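Local coordinates for glutamine amidotransferase type-2 domain-containing protein (Pseudomonas aeruginosa PAO1, PDB 1TE5) that is a predicted class-II glutamine amidotransferase of the Ntn-hydrolase superfamily, probably releasing ammonia from glutamine, though its acceptor substrate is not known, at residues His32-Gly37 with Asp51-Val56; Arg47-Pro52 with Arg62-Phe67. All coordinates share one frame; numbering follows the deposited sequence.

Interaction 1 (His32-Gly37 with Asp51-Val56)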
ATOM      1  N   HIS A  32       3.343  -8.716 -23.806  1.00 52.22           N
ATOM      2  CA  HIS A  32       2.872  -8.615 -22.415  1.00 50.08           C
ATOM      3  C   HIS A  32       3.995  -8.691 -21.370  1.00 46.83           C
ATOM      4  O   HIS A  32       5.139  -8.989 -21.699  1.00 48.47           O
ATOM      5  CB  HIS A  32       1.887  -9.740 -22.124  1.00 50.98           C
ATOM      6  CG  HIS A  32       2.554 -11.025 -21.760  1.00 52.71           C
ATOM      7  ND1 HIS A  32       3.595 -11.555 -22.495  1.00 54.33           N
ATOM      8  CD2 HIS A  32       2.376 -11.856 -20.708  1.00 54.89           C
ATOM      9  CE1 HIS A  32       4.030 -12.653 -21.903  1.00 55.80           C
ATOM     10  NE2 HIS A  32       3.305 -12.858 -20.819  1.00 55.92           N
ATOM     11  N   ARG A  33       3.616  -8.518 -20.106  1.00 42.69           N
ATOM     12  CA  ARG A  33       4.524  -8.572 -18.955  1.00 41.18           C
ATOM     13  C   ARG A  33       3.869  -9.314 -17.796  1.00 38.25           C
ATOM     14  O   ARG A  33       2.694  -9.110 -17.506  1.00 40.15           O
ATOM     15  CB  ARG A  33       4.881  -7.161 -18.467  1.00 42.47           C
ATOM     16  CG  ARG A  33       5.796  -7.139 -17.251  1.00 43.13           C
ATOM     17  CD  ARG A  33       5.936  -5.733 -16.689  1.00 43.32           C
ATOM     18  NE  ARG A  33       6.383  -4.786 -17.705  1.00 45.32           N
ATOM     19  CZ  ARG A  33       7.644  -4.645 -18.094  1.00 41.04           C
ATOM     20  NH1 ARG A  33       7.952  -3.769 -19.035  1.00 39.53           N
ATOM     21  NH2 ARG A  33       8.597  -5.370 -17.533  1.00 45.46           N
ATOM     22  N   ASP A  34       4.624 -10.203 -17.166  1.00 36.48           N
ATOM     23  CA  ASP A  34       4.117 -10.957 -16.029  1.00 37.77           C
ATOM     24  C   ASP A  34       4.025 -10.085 -14.784  1.00 37.02           C
ATOM     25  O   ASP A  34       4.882  -9.241 -14.532  1.00 40.81           O
ATOM     26  CB  ASP A  34       5.012 -12.160 -15.724  1.00 40.55           C
ATOM     27  CG  ASP A  34       4.622 -13.405 -16.498  1.00 40.68           C
ATOM     28  OD1 ASP A  34       5.426 -14.358 -16.510  1.00 44.24           O
ATOM     29  OD2 ASP A  34       3.518 -13.446 -17.076  1.00 37.08           O
ATOM     30  N   GLY A  35       3.009 -10.359 -13.979  1.00 32.43           N
ATOM     31  CA  GLY A  35       2.781  -9.617 -12.738  1.00 32.47           C
ATOM     32  C   GLY A  35       3.956  -9.516 -11.774  1.00 30.21           C
ATOM     33  O   GLY A  35       4.772 -10.439 -11.669  1.00 29.14           O
ATOM     34  N   TRP A  36       4.047  -8.397 -11.065  1.00 26.60           N
ATOM     35  CA  TRP A  36       5.150  -8.179 -10.134  1.00 26.18           C
ATOM     36  C   TRP A  36       4.716  -7.406  -8.893  1.00 26.36           C
ATOM     37  O   TRP A  36       3.644  -6.810  -8.864  1.00 25.10           O
ATOM     38  CB  TRP A  36       6.275  -7.416 -10.842  1.00 29.75           C
ATOM     39  CG  TRP A  36       5.814  -6.107 -11.390  1.00 28.23           C
ATOM     40  CD1 TRP A  36       5.117  -5.903 -12.548  1.00 27.53           C
ATOM     41  CD2 TRP A  36       5.936  -4.823 -10.765  1.00 27.78           C
ATOM     42  NE1 TRP A  36       4.790  -4.575 -12.679  1.00 29.27           N
ATOM     43  CE2 TRP A  36       5.279  -3.888 -11.599  1.00 27.56           C
ATOM     44  CE3 TRP A  36       6.532  -4.373  -9.580  1.00 24.99           C
ATOM     45  CZ2 TRP A  36       5.197  -2.536 -11.284  1.00 29.46           C
ATOM     46  CZ3 TRP A  36       6.449  -3.030  -9.270  1.00 19.94           C
ATOM     47  CH2 TRP A  36       5.786  -2.125 -10.121  1.00 24.91           C
ATOM     48  N   GLY A  37       5.596  -7.345  -7.903  1.00 26.44           N
ATOM     49  CA  GLY A  37       5.281  -6.628  -6.688  1.00 28.30           C
ATOM     50  C   GLY A  37       6.534  -6.369  -5.887  1.00 27.50           C
ATOM     51  O   GLY A  37       7.399  -7.238  -5.763  1.00 31.11           O
ATOM     52  N   ASP A  51       1.562  -4.850  -9.805  1.00 25.81           N
ATOM     53  CA  ASP A  51       0.780  -4.818 -11.029  1.00 25.02           C
ATOM     54  C   ASP A  51       0.576  -6.226 -11.548  1.00 23.44           C
ATOM     55  O   ASP A  51       1.508  -7.016 -11.579  1.00 23.30           O
ATOM     56  CB  ASP A  51       1.555  -4.016 -12.079  1.00 25.13           C
ATOM     57  CG  ASP A  51       0.653  -3.304 -13.069  1.00 26.20           C
ATOM     58  OD1 ASP A  51       1.080  -3.150 -14.231  1.00 29.39           O
ATOM     59  OD2 ASP A  51      -0.455  -2.861 -12.693  1.00 32.79           O
ATOM     60  N   PRO A  52      -0.672  -6.585 -11.890  1.00 24.98           N
ATOM     61  CA  PRO A  52      -0.930  -7.930 -12.413  1.00 27.90           C
ATOM     62  C   PRO A  52      -0.482  -7.965 -13.872  1.00 29.07           C
ATOM     63  O   PRO A  52       0.189  -7.036 -14.332  1.00 28.74           O
ATOM     64  CB  PRO A  52      -2.446  -8.051 -12.289  1.00 25.76           C
ATOM     65  CG  PRO A  52      -2.908  -6.655 -12.506  1.00 28.33           C
ATOM     66  CD  PRO A  52      -1.930  -5.850 -11.688  1.00 22.74           C
ATOM     67  N   LEU A  53      -0.875  -9.008 -14.599  1.00 29.91           N
ATOM     68  CA  LEU A  53      -0.524  -9.164 -16.001  1.00 29.23           C
ATOM     69  C   LEU A  53      -0.795  -7.852 -16.751  1.00 25.56           C
ATOM     70  O   LEU A  53      -1.857  -7.251 -16.586  1.00 27.34           O
ATOM     71  CB  LEU A  53      -1.284 -10.338 -16.606  1.00 34.26           C
ATOM     72  CG  LEU A  53      -0.921 -10.781 -18.018  1.00 35.11           C
ATOM     73  CD1 LEU A  53       0.544 -11.140 -18.078  1.00 36.72           C
ATOM     74  CD2 LEU A  53      -1.780 -11.965 -18.405  1.00 37.30           C
ATOM     75  N   ALA A  54       0.170  -7.395 -17.580  1.00 23.97           N
ATOM     76  CA  ALA A  54       0.113  -6.169 -18.378  1.00 27.07           C
ATOM     77  C   ALA A  54       0.587  -6.250 -19.836  1.00 24.38           C
ATOM     78  O   ALA A  54       1.615  -6.852 -20.127  1.00 29.82           O
ATOM     79  CB  ALA A  54       0.765  -4.999 -17.643  1.00 22.26           C
ATOM     80  N   SER A  55      -0.172  -5.643 -20.747  1.00 27.52           N
ATOM     81  CA  SER A  55       0.179  -5.643 -22.174  1.00 29.19           C
ATOM     82  C   SER A  55       0.796  -4.344 -22.596  1.00 28.74           C
ATOM     83  O   SER A  55       1.043  -4.091 -23.771  1.00 29.34           O
ATOM     84  CB  SER A  55      -0.944  -6.149 -23.062  1.00 30.24           C
ATOM     85  OG  SER A  55      -1.349  -7.500 -22.852  1.00 37.90           O
ATOM     86  N   VAL A  56       1.022  -3.493 -21.570  1.00 28.84           N
ATOM     87  CA  VAL A  56       1.597  -2.177 -21.779  1.00 29.20           C
ATOM     88  C   VAL A  56       2.591  -1.887 -20.645  1.00 29.69           C
ATOM     89  O   VAL A  56       2.642  -2.629 -19.653  1.00 28.48           O
ATOM     90  CB  VAL A  56       0.389  -1.186 -21.712  1.00 27.75           C
ATOM     91  CG1 VAL A  56       0.773   0.152 -21.118  1.00 29.85           C
ATOM     92  CG2 VAL A  56      -0.203  -0.994 -23.097  1.00 29.53           C
TER
HETATM   93  O   HOH W   1       4.167  -2.463 -17.481  1.00 24.10           O
HETATM   94  O   HOH W   2       2.704  -6.816 -15.049  1.00 27.18           O
HETATM   95  O   HOH W   3       3.279  -4.235 -15.148  1.00 28.54           O
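Trp36 and Asp51 form an antiparallel hydrogen-bonded pair: Trp36 N donates to Asp51 O at 2.9 Å, and Asp51 N returns the bond to Trp36 O. Further out, Arg33 and Ala54 make a single bridge of the same kind. There Arg33 N lies 2.6 Å from Ala54 O in a bent bond (132° at the hydrogen), whereas Ala54 N donates almost straight to Arg33 O (171°). Between the two bridges, Gly35 CA comes within 3.1 Å of Asp51 O as a CA-H...O contact.

Water joins the side chains. One molecule accepts from Trp36 NE1, in the plane of the indole, and donates to Asp51 OD1, which also bonds Ser58; a second links Arg33 NE to Val56 O. The guanidinium of Arg33 has its salt bridge with Asp57. Asp51 OD2 forms a salt bridge with Arg47 NH1 of the second subunit.

Side-chain packing is sparse. Asp51 CB lies 3.3 Å from Trp36 NE1, with the indole and carboxylate planes 68° apart. At the other end Leu53 CD1 meets the edge of the His32 ring at CD2.

The arrangement is the open end of a beta-hairpin, strands 35-42 and 45-51, whose pairing runs on into the flanking loops at the margin of an Ntn-type antiparallel sheet.

Interaction 2 (Arg47-Pro52 with Arg62-Phe67)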
ATOM      1  N   ARG A  47       5.973   0.815   1.672  1.00 23.02           N
ATOM      2  CA  ARG A  47       5.572   1.265   0.342  1.00 20.84           C
ATOM      3  C   ARG A  47       5.316   0.037  -0.524  1.00 21.02           C
ATOM      4  O   ARG A  47       6.075  -0.921  -0.486  1.00 24.08           O
ATOM      5  CB  ARG A  47       6.653   2.132  -0.297  1.00 23.96           C
ATOM      6  CG  ARG A  47       6.898   3.441   0.417  1.00 30.39           C
ATOM      7  CD  ARG A  47       7.777   4.336  -0.414  1.00 31.82           C
ATOM      8  NE  ARG A  47       8.153   5.563   0.281  1.00 31.02           N
ATOM      9  CZ  ARG A  47       7.473   6.704   0.228  1.00 29.05           C
ATOM     10  NH1 ARG A  47       7.907   7.760   0.897  1.00 26.89           N
ATOM     11  NH2 ARG A  47       6.357   6.789  -0.490  1.00 27.28           N
ATOM     12  N   LEU A  48       4.246   0.066  -1.303  1.00 20.15           N
ATOM     13  CA  LEU A  48       3.908  -1.063  -2.154  1.00 22.14           C
ATOM     14  C   LEU A  48       3.606  -0.647  -3.593  1.00 21.78           C
ATOM     15  O   LEU A  48       2.761   0.221  -3.843  1.00 23.91           O
ATOM     16  CB  LEU A  48       2.703  -1.812  -1.576  1.00 22.03           C
ATOM     17  CG  LEU A  48       2.174  -3.020  -2.359  1.00 25.65           C
ATOM     18  CD1 LEU A  48       3.210  -4.144  -2.391  1.00 24.67           C
ATOM     19  CD2 LEU A  48       0.881  -3.492  -1.728  1.00 21.11           C
ATOM     20  N   PHE A  49       4.314  -1.270  -4.528  1.00 20.46           N
ATOM     21  CA  PHE A  49       4.134  -1.020  -5.951  1.00 22.71           C
ATOM     22  C   PHE A  49       3.930  -2.407  -6.535  1.00 22.99           C
ATOM     23  O   PHE A  49       4.782  -3.283  -6.371  1.00 24.78           O
ATOM     24  CB  PHE A  49       5.390  -0.400  -6.567  1.00 22.25           C
ATOM     25  CG  PHE A  49       5.858   0.860  -5.889  1.00 23.76           C
ATOM     26  CD1 PHE A  49       6.809   0.809  -4.868  1.00 25.30           C
ATOM     27  CD2 PHE A  49       5.365   2.105  -6.282  1.00 23.90           C
ATOM     28  CE1 PHE A  49       7.260   1.976  -4.250  1.00 27.12           C
ATOM     29  CE2 PHE A  49       5.812   3.280  -5.666  1.00 25.53           C
ATOM     30  CZ  PHE A  49       6.764   3.208  -4.646  1.00 24.93           C
ATOM     31  N   GLN A  50       2.792  -2.628  -7.183  1.00 26.00           N
ATOM     32  CA  GLN A  50       2.503  -3.932  -7.774  1.00 22.13           C
ATOM     33  C   GLN A  50       1.606  -3.803  -8.997  1.00 24.86           C
ATOM     34  O   GLN A  50       0.907  -2.807  -9.166  1.00 24.83           O
ATOM     35  CB  GLN A  50       1.843  -4.848  -6.745  1.00 17.42           C
ATOM     36  CG  GLN A  50       0.420  -4.487  -6.432  1.00 23.25           C
ATOM     37  CD  GLN A  50      -0.057  -5.047  -5.119  1.00 21.24           C
ATOM     38  OE1 GLN A  50       0.219  -6.194  -4.786  1.00 27.49           O
ATOM     39  NE2 GLN A  50      -0.775  -4.227  -4.357  1.00 19.99           N
ATOM     40  N   ASP A  51       1.562  -4.850  -9.805  1.00 25.81           N
ATOM     41  CA  ASP A  51       0.780  -4.818 -11.029  1.00 25.02           C
ATOM     42  C   ASP A  51       0.576  -6.226 -11.548  1.00 23.44           C
ATOM     43  O   ASP A  51       1.508  -7.016 -11.579  1.00 23.30           O
ATOM     44  CB  ASP A  51       1.555  -4.016 -12.079  1.00 25.13           C
ATOM     45  CG  ASP A  51       0.653  -3.304 -13.069  1.00 26.20           C
ATOM     46  OD1 ASP A  51       1.080  -3.150 -14.231  1.00 29.39           O
ATOM     47  OD2 ASP A  51      -0.455  -2.861 -12.693  1.00 32.79           O
ATOM     48  N   PRO A  52      -0.672  -6.585 -11.890  1.00 24.98           N
ATOM     49  CA  PRO A  52      -0.930  -7.930 -12.413  1.00 27.90           C
ATOM     50  C   PRO A  52      -0.482  -7.965 -13.872  1.00 29.07           C
ATOM     51  O   PRO A  52       0.189  -7.036 -14.332  1.00 28.74           O
ATOM     52  CB  PRO A  52      -2.446  -8.051 -12.289  1.00 25.76           C
ATOM     53  CG  PRO A  52      -2.908  -6.655 -12.506  1.00 28.33           C
ATOM     54  CD  PRO A  52      -1.930  -5.850 -11.688  1.00 22.74           C
ATOM     55  N   ARG A  62       6.517   2.272 -13.980  1.00 24.50           N
ATOM     56  CA  ARG A  62       7.401   3.417 -14.130  1.00 26.68           C
ATOM     57  C   ARG A  62       7.663   4.024 -12.754  1.00 28.22           C
ATOM     58  O   ARG A  62       8.728   4.596 -12.507  1.00 29.69           O
ATOM     59  CB  ARG A  62       6.764   4.472 -15.038  1.00 23.06           C
ATOM     60  CG  ARG A  62       6.900   4.199 -16.522  1.00 23.67           C
ATOM     61  CD  ARG A  62       6.531   5.440 -17.336  1.00 22.88           C
ATOM     62  NE  ARG A  62       5.095   5.576 -17.553  1.00 28.67           N
ATOM     63  CZ  ARG A  62       4.392   4.790 -18.364  1.00 25.90           C
ATOM     64  NH1 ARG A  62       3.088   4.979 -18.517  1.00 35.52           N
ATOM     65  NH2 ARG A  62       4.998   3.814 -19.026  1.00 23.90           N
ATOM     66  N   LEU A  63       6.664   3.936 -11.881  1.00 28.24           N
ATOM     67  CA  LEU A  63       6.770   4.467 -10.535  1.00 30.38           C
ATOM     68  C   LEU A  63       7.884   3.818  -9.707  1.00 27.91           C
ATOM     69  O   LEU A  63       8.644   4.523  -9.045  1.00 29.01           O
ATOM     70  CB  LEU A  63       5.421   4.367  -9.824  1.00 37.35           C
ATOM     71  CG  LEU A  63       4.641   5.668  -9.603  1.00 42.84           C
ATOM     72  CD1 LEU A  63       5.331   6.487  -8.534  1.00 43.52           C
ATOM     73  CD2 LEU A  63       4.516   6.459 -10.896  1.00 49.82           C
ATOM     74  N   VAL A  64       7.983   2.487  -9.720  1.00 27.28           N
ATOM     75  CA  VAL A  64       9.041   1.802  -8.964  1.00 28.62           C
ATOM     76  C   VAL A  64      10.423   2.210  -9.437  1.00 26.10           C
ATOM     77  O   VAL A  64      11.363   2.285  -8.639  1.00 28.06           O
ATOM     78  CB  VAL A  64       9.006   0.272  -9.105  1.00 31.76           C
ATOM     79  CG1 VAL A  64       8.173  -0.337  -8.020  1.00 33.02           C
ATOM     80  CG2 VAL A  64       8.533  -0.125 -10.480  1.00 28.68           C
ATOM     81  N   GLN A  65      10.550   2.403 -10.746  1.00 28.33           N
ATOM     82  CA  GLN A  65      11.817   2.786 -11.346  1.00 29.19           C
ATOM     83  C   GLN A  65      12.228   4.230 -11.104  1.00 31.12           C
ATOM     84  O   GLN A  65      13.423   4.512 -11.013  1.00 34.58           O
ATOM     85  CB  GLN A  65      11.798   2.500 -12.843  1.00 25.58           C
ATOM     86  CG  GLN A  65      11.574   1.045 -13.169  1.00 29.99           C
ATOM     87  CD  GLN A  65      11.844   0.732 -14.622  1.00 31.48           C
ATOM     88  OE1 GLN A  65      12.985   0.817 -15.095  1.00 34.92           O
ATOM     89  NE2 GLN A  65      10.789   0.392 -15.348  1.00 33.89           N
ATOM     90  N   ARG A  66      11.262   5.148 -11.021  1.00 31.96           N
ATOM     91  CA  ARG A  66      11.588   6.559 -10.795  1.00 36.70           C
ATOM     92  C   ARG A  66      11.765   6.972  -9.326  1.00 37.23           C
ATOM     93  O   ARG A  66      12.330   8.029  -9.022  1.00 37.58           O
ATOM     94  CB  ARG A  66      10.594   7.477 -11.527  1.00 36.94           C
ATOM     95  CG  ARG A  66       9.135   7.278 -11.187  1.00 38.88           C
ATOM     96  CD  ARG A  66       8.220   8.071 -12.133  1.00 39.15           C
ATOM     97  NE  ARG A  66       8.286   9.518 -11.918  1.00 41.21           N
ATOM     98  CZ  ARG A  66       7.278  10.363 -12.134  1.00 41.37           C
ATOM     99  NH1 ARG A  66       7.435  11.663 -11.908  1.00 42.47           N
ATOM    100  NH2 ARG A  66       6.104   9.917 -12.574  1.00 44.44           N
ATOM    101  N   PHE A  67      11.305   6.118  -8.420  1.00 40.06           N
ATOM    102  CA  PHE A  67      11.391   6.381  -6.989  1.00 43.00           C
ATOM    103  C   PHE A  67      12.756   6.012  -6.406  1.00 41.65           C
ATOM    104  O   PHE A  67      13.205   4.878  -6.538  1.00 40.43           O
ATOM    105  CB  PHE A  67      10.293   5.588  -6.253  1.00 39.96           C
ATOM    106  CG  PHE A  67      10.241   5.845  -4.766  1.00 40.76           C
ATOM    107  CD1 PHE A  67       9.448   6.859  -4.247  1.00 42.78           C
ATOM    108  CD2 PHE A  67      10.997   5.083  -3.885  1.00 39.54           C
ATOM    109  CE1 PHE A  67       9.411   7.112  -2.874  1.00 40.76           C
ATOM    110  CE2 PHE A  67      10.966   5.329  -2.515  1.00 41.08           C
ATOM    111  CZ  PHE A  67      10.173   6.347  -2.011  1.00 40.79           C
TER
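Arg47 and Phe67 cross at about a right angle, the arginine reaching from strand 45-51 to the residue that follows helix 59-66. The arginine chain is extended from CG to NE, with CD anti to CA (chi2 -169°), and its end passes the tip of the phenyl ring. Phe67 CZ sits over one face of the guanidinium, toward its rim, and is 3.2 Å from Arg47 NE; Arg47 CD also touches this carbon, at 3.5 Å. The two planes are 48° apart, so the groups do not lie flat on one another. NE is held by a salt bridge to Glu42, while NH1 and NH2 bond backbone oxygens of Asp51 and Gln50 of the second subunit, which together fix the guanidinium as the ring packs against it.

Phe49, two residues along the same strand, points its CB toward the helix. Its ring and that of Phe67 meet obliquely, with centroids 5.9 Å apart and planes again at 48°; the nearest atoms are Phe49 CZ and Phe67 CG. Leu63 approaches through its CB, 4.2 Å from Phe49 CD2. Val64 and Phe49 slide past each other in opposite directions. Val64 also touches Trp36 and Phe19, which extends the apolar layer beyond this strand.

Phe49 packs on Phe49 of the second subunit, and Phe67 on its Pro52, so the contact forms part of the dimer interface. It is helix-on-sheet packing: the short helix 59-66, reached by a loop from the outermost strand of the seven-stranded antiparallel sheet, lies against that strand in a class-II amidotransferase domain.

How the interactions relate
Strand 45-51 and the loop after it run through both contacts, which share Asp51 and Pro52. Interaction 1 joins this part of the chain to its hairpin partner by backbone hydrogen bonds and bridging waters, and it is only partly buried, Leu53 and Ser55 being exposed. Interaction 2 joins the strand to helix 59-66 by side chains alone and is a buried, largely apolar contact with one guanidinium. Trp36 connects them: its CZ3 is 3.4 Å from Phe49 O, and its CH2 is 3.4 Å from Val64 CG2. Both contacts also reach the second subunit, where Arg47 and Asp51 pair across the interface.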